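Local coordinates for protein tRNA uridine(34) acetyltransferase (Methanocaldococcus infernus, PDB 6IA8) that acetylates the wobble uridine at position 34 of tRNA, using acetyl-CoA and S-adenosyl-L-methionine, on the way to 5-carboxymethyluridine, at residues Arg212-Gln218 against Lys250-Met256; Phe432-Ile436 against Val510-Met514; Leu160-Asn164 against Ala174-Asn178; Val67-Pro71 against Arg147-Tyr151. All coordinates share one frame. Residues are numbered along the deposited sequence.

Interaction 1: residues Arg212-Gln218 against Lys250-Met256; sequences RVELGVQ and KVSYHLM
Two parallel strands of the radical SAM partial barrel, 212-218 and 250-255, lie with segment axes 4.6 Å apart at closest approach and a signed crossing angle of -27°; their helical connection makes a beta-alpha-beta crossover, and helix 234-245 covers the face carrying V213, L215, V251 and Y253. R212-L215 are extended (phi -140 to -94°, psi 120 to 141°). K250 pairs with R212, its O accepting from V213 N at 2.9 Å; the end of its side chain leads away, and NZ donates to R444 O. V251 lies beside V213. S252 N donates to V213 O (3.0 Å) and S252 O accepts from L215 N (2.8 Å); on the other face, one water joins S252 OG and E214 OE2, 2.6 Å from each, and E214 is salt-bridged to K286. Y253, chi1 m, pairs with L215 and receives V217 CG2 over its ring face, 3.8 Å from the centroid, a CH-pi contact. H254 N bonds L215 O at 3.0 Å. Then the register slips by one, a beta bulge with G216 (phi/psi -75/69°) at the centre of an inverse gamma turn, so H254 O takes Q218 N (2.7 Å) and L255 pairs with Q218, whose phi is 69°. M256 N donates to Q218 O at 3.0 Å. With H254 chi1 t and Q218 chi1 and chi2 m, H254 ND1 donates to Q218 OE1 at 2.8 Å, along the ring edge.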
loop_
_atom_site.group_PDB
_atom_site.type_symbol
_atom_site.label_atom_id
_atom_site.label_comp_id
_atom_site.label_asym_id
_atom_site.label_seq_id
_atom_site.Cartn_x
_atom_site.Cartn_y
_atom_site.Cartn_z
ATOM N N ARG A 212 3.002 -1.856 5.999
ATOM C CA ARG A 212 2.324 -0.767 5.302
ATOM C C ARG A 212 1.267 -0.185 6.224
ATOM O O ARG A 212 0.599 -0.928 6.943
ATOM C CB ARG A 212 1.675 -1.229 3.989
ATOM C CG ARG A 212 1.022 -0.111 3.168
ATOM C CD ARG A 212 0.382 -0.660 1.892
ATOM N NE ARG A 212 -0.962 -1.186 2.121
ATOM C CZ ARG A 212 -1.645 -1.916 1.245
ATOM N NH1 ARG A 212 -1.113 -2.220 0.072
ATOM N NH2 ARG A 212 -2.860 -2.347 1.547
ATOM N N VAL A 213 1.125 1.141 6.209
ATOM C CA VAL A 213 0.075 1.826 6.952
ATOM C C VAL A 213 -0.726 2.691 5.986
ATOM O O VAL A 213 -0.161 3.484 5.226
ATOM C CB VAL A 213 0.649 2.676 8.099
ATOM C CG1 VAL A 213 -0.501 3.467 8.804
ATOM C CG2 VAL A 213 1.378 1.840 9.093
ATOM N N GLU A 214 -2.036 2.512 5.989
ATOM C CA GLU A 214 -2.938 3.275 5.141
ATOM C C GLU A 214 -3.627 4.314 6.012
ATOM O O GLU A 214 -4.307 3.952 6.980
ATOM C CB GLU A 214 -3.987 2.386 4.475
ATOM C CG GLU A 214 -4.859 3.155 3.474
ATOM C CD GLU A 214 -6.097 2.378 3.029
ATOM O OE1 GLU A 214 -7.222 2.886 3.240
ATOM O OE2 GLU A 214 -5.938 1.269 2.481
ATOM N N LEU A 215 -3.437 5.587 5.684
ATOM C CA LEU A 215 -3.991 6.697 6.448
ATOM C C LEU A 215 -5.324 7.092 5.830
ATOM O O LEU A 215 -5.412 7.262 4.611
ATOM C CB LEU A 215 -3.028 7.890 6.440
ATOM C CG LEU A 215 -1.686 7.658 7.151
ATOM C CD1 LEU A 215 -0.772 8.909 6.924
ATOM C CD2 LEU A 215 -1.877 7.392 8.633
ATOM N N GLY A 216 -6.357 7.218 6.661
ATOM C CA GLY A 216 -7.632 7.745 6.209
ATOM C C GLY A 216 -7.586 9.252 6.005
ATOM O O GLY A 216 -8.190 10.005 6.781
ATOM N N VAL A 217 -6.848 9.706 4.985
ATOM C CA VAL A 217 -6.639 11.138 4.781
ATOM C C VAL A 217 -7.927 11.821 4.321
ATOM O O VAL A 217 -8.317 12.864 4.867
ATOM C CB VAL A 217 -5.499 11.364 3.772
ATOM C CG1 VAL A 217 -5.318 12.839 3.503
ATOM C CG2 VAL A 217 -4.198 10.732 4.288
ATOM N N GLN A 218 -8.578 11.254 3.289
ATOM C CA GLN A 218 -9.809 11.748 2.680
ATOM C C GLN A 218 -9.556 13.041 1.927
ATOM O O GLN A 218 -9.743 13.063 0.710
ATOM C CB GLN A 218 -10.897 11.946 3.722
ATOM C CG GLN A 218 -11.044 10.819 4.737
ATOM C CD GLN A 218 -11.045 9.438 4.138
ATOM O OE1 GLN A 218 -11.136 9.256 2.925
ATOM N NE2 GLN A 218 -10.918 8.445 4.998
ATOM N N LYS A 250 5.829 1.669 4.626
ATOM C CA LYS A 250 5.121 2.148 3.448
ATOM C C LYS A 250 3.885 2.921 3.861
ATOM O O LYS A 250 3.174 2.543 4.808
ATOM C CB LYS A 250 4.717 0.979 2.556
ATOM C CG LYS A 250 6.007 0.237 1.991
ATOM C CD LYS A 250 5.666 -1.141 1.371
ATOM C CE LYS A 250 5.808 -2.252 2.407
ATOM N NZ LYS A 250 7.075 -2.210 3.189
ATOM N N VAL A 251 3.589 3.959 3.090
ATOM C CA VAL A 251 2.534 4.895 3.423
ATOM C C VAL A 251 1.561 4.954 2.264
ATOM O O VAL A 251 1.937 5.303 1.143
ATOM C CB VAL A 251 3.089 6.290 3.725
ATOM C CG1 VAL A 251 1.957 7.272 3.999
ATOM C CG2 VAL A 251 4.076 6.239 4.889
ATOM N N SER A 252 0.313 4.662 2.547
ATOM C CA SER A 252 -0.786 4.784 1.604
ATOM C C SER A 252 -1.799 5.805 2.107
ATOM O O SER A 252 -2.062 5.888 3.311
ATOM C CB SER A 252 -1.484 3.409 1.424
ATOM O OG SER A 252 -2.652 3.549 0.653
ATOM N N TYR A 253 -2.381 6.559 1.178
ATOM C CA TYR A 253 -3.409 7.544 1.489
ATOM C C TYR A 253 -4.728 7.096 0.871
ATOM O O TYR A 253 -4.796 6.861 -0.346
ATOM C CB TYR A 253 -3.098 8.929 0.924
ATOM C CG TYR A 253 -2.024 9.757 1.558
ATOM C CD1 TYR A 253 -1.284 9.298 2.645
ATOM C CD2 TYR A 253 -1.772 11.044 1.074
ATOM C CE1 TYR A 253 -0.320 10.110 3.240
ATOM C CE2 TYR A 253 -0.823 11.848 1.639
ATOM C CZ TYR A 253 -0.091 11.398 2.720
ATOM O OH TYR A 253 0.859 12.287 3.223
ATOM N N HIS A 254 -5.776 6.996 1.691
ATOM C CA HIS A 254 -7.132 6.899 1.165
ATOM C C HIS A 254 -7.636 8.315 0.907
ATOM O O HIS A 254 -7.648 9.141 1.817
ATOM C CB HIS A 254 -8.051 6.148 2.124
ATOM C CG HIS A 254 -9.408 5.900 1.561
ATOM N ND1 HIS A 254 -10.435 6.817 1.657
ATOM C CD2 HIS A 254 -9.906 4.842 0.883
ATOM C CE1 HIS A 254 -11.513 6.322 1.078
ATOM N NE2 HIS A 254 -11.216 5.128 0.594
ATOM N N LEU A 255 -8.028 8.597 -0.332
ATOM C CA LEU A 255 -8.435 9.935 -0.752
ATOM C C LEU A 255 -9.816 9.891 -1.394
ATOM O O LEU A 255 -10.137 8.953 -2.128
ATOM C CB LEU A 255 -7.432 10.550 -1.741
ATOM C CG LEU A 255 -6.002 10.688 -1.237
ATOM C CD1 LEU A 255 -5.030 10.953 -2.379
ATOM C CD2 LEU A 255 -5.938 11.822 -0.185
ATOM N N MET A 256 -10.633 10.906 -1.108
ATOM C CA MET A 256 -12.018 10.944 -1.574
ATOM C C MET A 256 -12.280 12.214 -2.369
ATOM O O MET A 256 -12.610 13.263 -1.787
ATOM C CB MET A 256 -12.988 10.850 -0.398
ATOM C CG MET A 256 -13.210 9.453 0.144
ATOM S SD MET A 256 -14.735 9.390 1.107
ATOM C CE MET A 256 -14.415 10.624 2.340
HETATM O O HOH W 1 -3.834 1.242 0.872
#

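Interaction 2: residues Phe432-Ile436 against Val510-Met514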
loop_
_atom_site.group_PDB
_atom_site.type_symbol
_atom_site.label_atom_id
_atom_site.label_comp_id
_atom_site.label_asym_id
_atom_site.label_seq_id
_atom_site.Cartn_x
_atom_site.Cartn_y
_atom_site.Cartn_z
ATOM N N PHE A 432 12.864 8.155 15.257
ATOM C CA PHE A 432 12.816 7.961 16.694
ATOM C C PHE A 432 13.092 6.528 17.118
ATOM O O PHE A 432 13.314 6.303 18.298
ATOM C CB PHE A 432 11.439 8.370 17.251
ATOM C CG PHE A 432 10.300 7.591 16.660
ATOM C CD1 PHE A 432 9.873 6.419 17.264
ATOM C CD2 PHE A 432 9.687 8.006 15.466
ATOM C CE1 PHE A 432 8.835 5.688 16.711
ATOM C CE2 PHE A 432 8.652 7.270 14.902
ATOM C CZ PHE A 432 8.228 6.124 15.533
ATOM N N ARG A 433 13.041 5.554 16.216
ATOM C CA ARG A 433 13.258 4.164 16.594
ATOM C C ARG A 433 14.691 3.978 17.073
ATOM O O ARG A 433 15.631 4.535 16.491
ATOM C CB ARG A 433 12.992 3.248 15.396
ATOM C CG ARG A 433 11.490 3.020 15.033
ATOM C CD ARG A 433 10.775 2.260 16.156
ATOM N NE ARG A 433 11.359 0.939 16.397
ATOM C CZ ARG A 433 10.791 -0.008 17.148
ATOM N NH1 ARG A 433 9.612 0.210 17.711
ATOM N NH2 ARG A 433 11.396 -1.175 17.325
ATOM N N LYS A 434 14.850 3.138 18.099
ATOM C CA LYS A 434 16.156 2.912 18.700
ATOM C C LYS A 434 17.158 2.391 17.682
ATOM O O LYS A 434 18.351 2.676 17.786
ATOM C CB LYS A 434 16.031 1.929 19.873
ATOM C CG LYS A 434 15.200 0.669 19.560
ATOM C CD LYS A 434 15.074 -0.267 20.768
ATOM C CE LYS A 434 16.376 -1.010 21.048
ATOM N NZ LYS A 434 16.195 -2.096 22.064
ATOM N N GLU A 435 16.712 1.639 16.683
ATOM C CA GLU A 435 17.679 1.022 15.787
ATOM C C GLU A 435 18.058 1.903 14.604
ATOM O O GLU A 435 18.924 1.508 13.821
ATOM C CB GLU A 435 17.163 -0.332 15.299
ATOM C CG GLU A 435 15.747 -0.371 14.797
ATOM C CD GLU A 435 14.694 -0.567 15.898
ATOM O OE1 GLU A 435 14.259 0.443 16.461
ATOM O OE2 GLU A 435 14.232 -1.696 16.147
ATOM N N ILE A 436 17.479 3.092 14.472
ATOM C CA ILE A 436 17.783 4.003 13.370
ATOM C C ILE A 436 18.581 5.174 13.924
ATOM O O ILE A 436 18.074 5.942 14.744
ATOM C CB ILE A 436 16.509 4.513 12.683
ATOM C CG1 ILE A 436 15.632 3.339 12.253
ATOM C CG2 ILE A 436 16.860 5.386 11.479
ATOM C CD1 ILE A 436 14.241 3.756 11.734
ATOM N N VAL A 510 17.559 -6.902 13.529
ATOM C CA VAL A 510 17.972 -5.749 14.333
ATOM C C VAL A 510 16.668 -5.136 14.835
ATOM O O VAL A 510 16.011 -4.384 14.104
ATOM C CB VAL A 510 18.785 -4.730 13.528
ATOM C CG1 VAL A 510 19.158 -3.542 14.406
ATOM C CG2 VAL A 510 20.026 -5.381 12.951
ATOM N N GLY A 511 16.277 -5.472 16.058
ATOM C CA GLY A 511 15.017 -4.977 16.585
ATOM C C GLY A 511 13.870 -5.454 15.713
ATOM O O GLY A 511 13.632 -6.657 15.544
ATOM N N ALA A 512 13.137 -4.506 15.142
ATOM C CA ALA A 512 11.985 -4.806 14.310
ATOM C C ALA A 512 12.362 -5.033 12.855
ATOM O O ALA A 512 11.492 -5.384 12.047
ATOM C CB ALA A 512 10.973 -3.660 14.403
ATOM N N TYR A 513 13.630 -4.852 12.506
ATOM C CA TYR A 513 14.058 -4.845 11.117
ATOM C C TYR A 513 15.026 -5.989 10.815
ATOM O O TYR A 513 15.437 -6.746 11.694
ATOM C CB TYR A 513 14.736 -3.506 10.787
ATOM C CG TYR A 513 13.899 -2.280 11.113
ATOM C CD1 TYR A 513 13.964 -1.704 12.370
ATOM C CD2 TYR A 513 13.041 -1.713 10.175
ATOM C CE1 TYR A 513 13.214 -0.596 12.702
ATOM C CE2 TYR A 513 12.273 -0.605 10.501
ATOM C CZ TYR A 513 12.364 -0.047 11.774
ATOM O OH TYR A 513 11.614 1.076 12.126
ATOM N N MET A 514 15.408 -6.087 9.546
ATOM C CA MET A 514 16.519 -6.924 9.114
ATOM C C MET A 514 17.625 -5.958 8.740
ATOM O O MET A 514 17.383 -4.997 8.005
ATOM C CB MET A 514 16.146 -7.809 7.927
ATOM C CG MET A 514 15.090 -8.847 8.258
ATOM S SD MET A 514 15.552 -9.948 9.595
ATOM C CE MET A 514 16.864 -10.920 8.755
#
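E435 is central to this contact, with 73 Å² covered. Its chi1 p, chi2 m conformation folds the carboxylate back over its own turn, where OE1 meets R433 NE at 2.9 Å in a salt bridge and OE2 takes R433 NH2 at 3.1 Å. R433 reaches it with chi1, chi2 and chi3 all m, a curled chain that brings the guanidinium round to the acid two residues on; its NH1 is held by N203 of helix 199-208. The same OE2 accepts from A512 N at 3.2 Å (163° at the hydrogen), so one carboxylate oxygen serves both segments. Two tight turns frame these bonds: a type I turn from R433 to I436, closed by I436 N to R433 O at 3.1 Å, and a type II' turn from V510 to Y513, the hairpin turn linking strands 508-510 and 513-517 at one edge of the GNAT-domain sheet. G511, at phi 61° and psi -120°, occupies the second position of that hairpin turn; a CB built there would lie 2.0 Å from E435 OE2, a clash. Y513, chi1 m and chi2 88°, offers its ring edge to E435, CD1 lying 3.3 Å from E435 CG. Near the phenol, R433 CG is 3.5 Å from Y513 OH and I436 CD1 is 4.2 Å from Y513 CZ, while the hydroxyl itself bonds S247 O in the radical SAM part of the chain.

Interaction 3: residues Leu160-Asn164 against Ala174-Asn178; sequences LDAMN and AQKIN
Helices 149-164 and 171-178 form the crossover between the adjacent parallel strands 134-140 and 184-192 of the radical SAM core, a beta-alpha-beta unit with two helices, and pack side by side here through their C-terminal turns. The segment axes approach to 9.3 Å and cross at +32°, both running the same way, with CA atoms of L160 and A174 5.9 Å apart and those of N164 and N178 5.8 Å apart. Backbone angles are alpha-helical throughout, N164 N to L160 O (2.7 Å) and N178 N to A174 O (3.0 Å) being the helical bonds within the segments. N164 loses most surface, 76 Å². With chi1 m and chi2 -22° its amide spans the groove: ND2 donates to A174 O at 3.1 Å, a carbonyl that also accepts the helical bond from N178 N, and I177 CG2 sits 3.5 Å from N164 CG. L160 and N178 follow, 65 Å² each. L160, chi1 m and chi2 t, makes an apolar contact through CB with A174 CB at 3.9 Å; its CD1, 3.6 Å from Q175 CG, and CD2, 4.0 Å from N178 CG, make van der Waals contacts with polar side chains. N178 takes chi1 t, chi2 -105°, its OD1 accepting from C185 N and its ND2 also reaching H183 O, which ties the helix end to the entry of strand 184-192. Across the helices, that same ND2 donates to N164 OD1 at 3.0 Å with 160° at the hydrogen.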
loop_
_atom_site.group_PDB
_atom_site.type_symbol
_atom_site.label_atom_id
_atom_site.label_comp_id
_atom_site.label_asym_id
_atom_site.label_seq_id
_atom_site.Cartn_x
_atom_site.Cartn_y
_atom_site.Cartn_z
ATOM N N LEU A 160 -2.138 -15.191 12.183
ATOM C CA LEU A 160 -0.954 -15.982 11.892
ATOM C C LEU A 160 -1.163 -17.446 12.249
ATOM O O LEU A 160 -0.632 -18.325 11.555
ATOM C CB LEU A 160 0.256 -15.421 12.634
ATOM C CG LEU A 160 0.678 -14.018 12.210
ATOM C CD1 LEU A 160 1.763 -13.510 13.129
ATOM C CD2 LEU A 160 1.139 -14.035 10.772
ATOM N N ASP A 161 -1.895 -17.725 13.341
ATOM C CA ASP A 161 -2.222 -19.107 13.682
ATOM C C ASP A 161 -2.928 -19.784 12.516
ATOM O O ASP A 161 -2.665 -20.954 12.222
ATOM C CB ASP A 161 -3.100 -19.178 14.947
ATOM C CG ASP A 161 -2.344 -18.823 16.217
ATOM O OD1 ASP A 161 -1.093 -18.845 16.227
ATOM O OD2 ASP A 161 -3.008 -18.535 17.233
ATOM N N ALA A 162 -3.883 -19.085 11.887
ATOM C CA ALA A 162 -4.610 -19.652 10.757
ATOM C C ALA A 162 -3.684 -19.905 9.586
ATOM O O ALA A 162 -3.815 -20.920 8.901
ATOM C CB ALA A 162 -5.732 -18.724 10.316
ATOM N N MET A 163 -2.733 -19.002 9.348
ATOM C CA MET A 163 -1.774 -19.225 8.275
ATOM C C MET A 163 -0.847 -20.369 8.623
ATOM O O MET A 163 -0.487 -21.161 7.745
ATOM C CB MET A 163 -0.952 -17.964 8.000
ATOM C CG MET A 163 -1.785 -16.757 7.590
ATOM S SD MET A 163 -0.678 -15.348 7.319
ATOM C CE MET A 163 -1.728 -14.011 7.885
ATOM N N ASN A 164 -0.402 -20.432 9.891
ATOM C CA ASN A 164 0.526 -21.475 10.327
ATOM C C ASN A 164 -0.150 -22.837 10.425
ATOM O O ASN A 164 0.532 -23.868 10.392
ATOM C CB ASN A 164 1.138 -21.139 11.696
ATOM C CG ASN A 164 1.944 -19.847 11.689
ATOM O OD1 ASN A 164 2.404 -19.395 10.648
ATOM N ND2 ASN A 164 2.120 -19.252 12.860
ATOM N N ALA A 174 3.969 -17.117 17.154
ATOM C CA ALA A 174 3.269 -17.232 15.875
ATOM C C ALA A 174 4.065 -16.567 14.753
ATOM O O ALA A 174 4.098 -17.053 13.610
ATOM C CB ALA A 174 1.883 -16.599 15.994
ATOM N N GLN A 175 4.691 -15.432 15.051
ATOM C CA GLN A 175 5.508 -14.768 14.038
ATOM C C GLN A 175 6.696 -15.644 13.652
ATOM O O GLN A 175 6.993 -15.829 12.465
ATOM C CB GLN A 175 5.976 -13.404 14.560
ATOM C CG GLN A 175 4.861 -12.399 14.670
ATOM C CD GLN A 175 5.257 -11.142 15.426
ATOM O OE1 GLN A 175 6.102 -11.209 16.302
ATOM N NE2 GLN A 175 4.621 -9.998 15.114
ATOM N N LYS A 176 7.361 -16.233 14.648
ATOM C CA LYS A 176 8.532 -17.057 14.373
ATOM C C LYS A 176 8.139 -18.270 13.556
ATOM O O LYS A 176 8.807 -18.620 12.577
ATOM C CB LYS A 176 9.191 -17.479 15.684
ATOM C CG LYS A 176 10.451 -18.296 15.530
ATOM N N ILE A 177 7.041 -18.923 13.943
ATOM C CA ILE A 177 6.561 -20.074 13.189
ATOM C C ILE A 177 6.261 -19.677 11.748
ATOM O O ILE A 177 6.574 -20.416 10.806
ATOM C CB ILE A 177 5.320 -20.676 13.867
ATOM C CG1 ILE A 177 5.698 -21.277 15.224
ATOM C CG2 ILE A 177 4.663 -21.694 12.928
ATOM C CD1 ILE A 177 4.492 -21.644 16.087
ATOM N N ASN A 178 5.632 -18.510 11.554
ATOM C CA ASN A 178 5.197 -18.111 10.219
ATOM C C ASN A 178 6.374 -17.868 9.275
ATOM O O ASN A 178 6.203 -17.948 8.056
ATOM C CB ASN A 178 4.326 -16.853 10.303
ATOM C CG ASN A 178 3.691 -16.508 8.992
ATOM O OD1 ASN A 178 4.094 -15.589 8.324
ATOM N ND2 ASN A 178 2.694 -17.262 8.613
#

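Interaction 4: residues Val67-Pro71 against Arg147-Tyr151; sequences VMTSP and REIEY
The first segment runs off the end of strand 63-68 in extended conformation and meets the start of helix 149-164. V67 and M68 are still strand; V67 shares backbone hydrogen bonds with I138 and M140 of the adjacent strand 134-140. T69, phi -88° and psi 170°, carries the chain onward: its CA lies 3.6 Å from Y151 OH, its CB 3.7 Å from the same oxygen, close to the ring plane at the edge of the tyrosine. Within 67-71, S70 has the most surface covered, 45 Å². Its N donates to Y151 OH at 3.0 Å with 162° at the hydrogen; Y151, chi1 t and chi2 87°, brings its OH there from the helix's first turn. One water lies 2.7 Å from Y151 OH and 3.1 Å from S70 OG (chi1 m), bridging the two hydroxyls. S70 O comes 2.7 Å from R147 NH1, and S70 CB is 3.9 Å from R147 NH2. R147 is curled, chi1, chi2 and chi3 all m, its NE making a salt bridge to E148 OE1 at 3.3 Å, the hydrogen bond weak; E148 is the N-cap residue. Nearest CA pairs, T69 with Y151 and S70 with R147, are both 9.6 Å apart, so side chains span the gap. Such a meeting of the C-terminal end of one strand with the N-terminus of the helix that follows its neighbour, strand 134-140, belongs to the C-terminal rim of the partial beta/alpha barrel of the radical SAM core.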
loop_
_atom_site.group_PDB
_atom_site.type_symbol
_atom_site.label_atom_id
_atom_site.label_comp_id
_atom_site.label_asym_id
_atom_site.label_seq_id
_atom_site.Cartn_x
_atom_site.Cartn_y
_atom_site.Cartn_z
ATOM N N VAL A 67 -9.280 -8.815 6.588
ATOM C CA VAL A 67 -10.087 -9.236 7.729
ATOM C C VAL A 67 -10.550 -8.020 8.519
ATOM O O VAL A 67 -9.929 -6.957 8.491
ATOM C CB VAL A 67 -9.317 -10.192 8.662
ATOM C CG1 VAL A 67 -8.887 -11.455 7.898
ATOM C CG2 VAL A 67 -8.135 -9.509 9.249
ATOM N N MET A 68 -11.646 -8.207 9.258
ATOM C CA MET A 68 -12.330 -7.132 9.967
ATOM C C MET A 68 -12.190 -7.307 11.473
ATOM O O MET A 68 -12.311 -8.415 12.000
ATOM C CB MET A 68 -13.816 -7.100 9.600
ATOM C CG MET A 68 -14.181 -6.194 8.442
ATOM S SD MET A 68 -14.544 -4.520 8.989
ATOM C CE MET A 68 -14.603 -3.653 7.425
ATOM N N THR A 69 -11.948 -6.209 12.169
ATOM C CA THR A 69 -11.876 -6.211 13.621
ATOM C C THR A 69 -13.255 -5.994 14.230
ATOM O O THR A 69 -14.215 -5.651 13.540
ATOM C CB THR A 69 -10.912 -5.133 14.109
ATOM O OG1 THR A 69 -11.327 -3.867 13.602
ATOM C CG2 THR A 69 -9.506 -5.438 13.623
ATOM N N SER A 70 -13.339 -6.195 15.547
ATOM C CA SER A 70 -14.608 -6.080 16.253
ATOM C C SER A 70 -15.028 -4.617 16.385
ATOM O O SER A 70 -14.180 -3.726 16.456
ATOM C CB SER A 70 -14.523 -6.697 17.652
ATOM O OG SER A 70 -14.554 -8.104 17.593
ATOM N N PRO A 71 -16.345 -4.346 16.422
ATOM C CA PRO A 71 -16.843 -3.000 16.741
ATOM C C PRO A 71 -16.319 -2.472 18.073
ATOM O O PRO A 71 -15.706 -1.400 18.086
ATOM C CB PRO A 71 -18.363 -3.191 16.797
ATOM C CG PRO A 71 -18.626 -4.345 15.875
ATOM C CD PRO A 71 -17.430 -5.263 16.017
ATOM N N ARG A 147 -7.326 0.306 19.585
ATOM C CA ARG A 147 -7.776 -0.773 20.458
ATOM C C ARG A 147 -6.712 -1.108 21.510
ATOM O O ARG A 147 -5.534 -0.754 21.390
ATOM C CB ARG A 147 -8.114 -2.028 19.645
ATOM C CG ARG A 147 -9.165 -1.810 18.560
ATOM C CD ARG A 147 -10.535 -1.572 19.159
ATOM N NE ARG A 147 -11.036 -2.753 19.860
ATOM C CZ ARG A 147 -11.710 -3.743 19.281
ATOM N NH1 ARG A 147 -11.969 -3.705 17.982
ATOM N NH2 ARG A 147 -12.147 -4.766 20.010
ATOM N N GLU A 148 -7.142 -1.813 22.550
ATOM C CA GLU A 148 -6.213 -2.278 23.566
ATOM C C GLU A 148 -5.106 -3.108 22.920
ATOM O O GLU A 148 -5.350 -3.903 22.007
ATOM C CB GLU A 148 -6.954 -3.115 24.610
ATOM C CG GLU A 148 -8.397 -2.700 24.919
ATOM C CD GLU A 148 -9.415 -3.347 23.972
ATOM O OE1 GLU A 148 -9.518 -2.886 22.809
ATOM O OE2 GLU A 148 -10.094 -4.326 24.374
ATOM N N ILE A 149 -3.880 -2.939 23.415
ATOM C CA ILE A 149 -2.760 -3.707 22.879
ATOM C C ILE A 149 -3.027 -5.202 23.015
ATOM O O ILE A 149 -2.684 -5.997 22.131
ATOM C CB ILE A 149 -1.455 -3.291 23.576
ATOM C CG1 ILE A 149 -1.000 -1.923 23.059
ATOM C CG2 ILE A 149 -0.381 -4.320 23.331
ATOM C CD1 ILE A 149 0.016 -1.248 23.961
ATOM N N GLU A 150 -3.633 -5.604 24.132
ATOM C CA GLU A 150 -3.992 -7.001 24.335
ATOM C C GLU A 150 -4.793 -7.528 23.161
ATOM O O GLU A 150 -4.522 -8.623 22.660
ATOM C CB GLU A 150 -4.794 -7.165 25.626
ATOM C CG GLU A 150 -5.398 -8.545 25.827
ATOM C CD GLU A 150 -6.238 -8.635 27.092
ATOM O OE1 GLU A 150 -6.637 -7.575 27.618
ATOM O OE2 GLU A 150 -6.492 -9.763 27.565
ATOM N N TYR A 151 -5.780 -6.747 22.700
ATOM C CA TYR A 151 -6.606 -7.167 21.571
ATOM C C TYR A 151 -5.813 -7.191 20.274
ATOM O O TYR A 151 -5.959 -8.126 19.478
ATOM C CB TYR A 151 -7.822 -6.255 21.435
ATOM C CG TYR A 151 -8.684 -6.585 20.239
ATOM C CD1 TYR A 151 -9.685 -7.539 20.321
ATOM C CD2 TYR A 151 -8.499 -5.935 19.022
ATOM C CE1 TYR A 151 -10.471 -7.836 19.227
ATOM C CE2 TYR A 151 -9.293 -6.231 17.923
ATOM C CZ TYR A 151 -10.270 -7.177 18.029
ATOM O OH TYR A 151 -11.059 -7.491 16.939
HETATM O O HOH W 2 -12.169 -9.935 16.892
#

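Interactions 1 and 3 are buried, 2 is partly buried and 4 lies at the surface. Interaction 1 is the most central, its centre about 8 Å from the centre of the chain, and is held mainly by backbone hydrogen bonds between strands. Interactions 3 and 4 use opposite ends of helix 149-164: its C-terminal turn packs against a second helix through asparagine amides and apolar contacts, while its start meets a strand end through a tyrosine hydroxyl and a water. Interactions 1 and 4 reach the same parallel sheet, their centres about 19 Å apart. Interaction 2 lies in the acetyltransferase domain, where a charged pair within one turn also engages a hairpin turn. None of the four touches another.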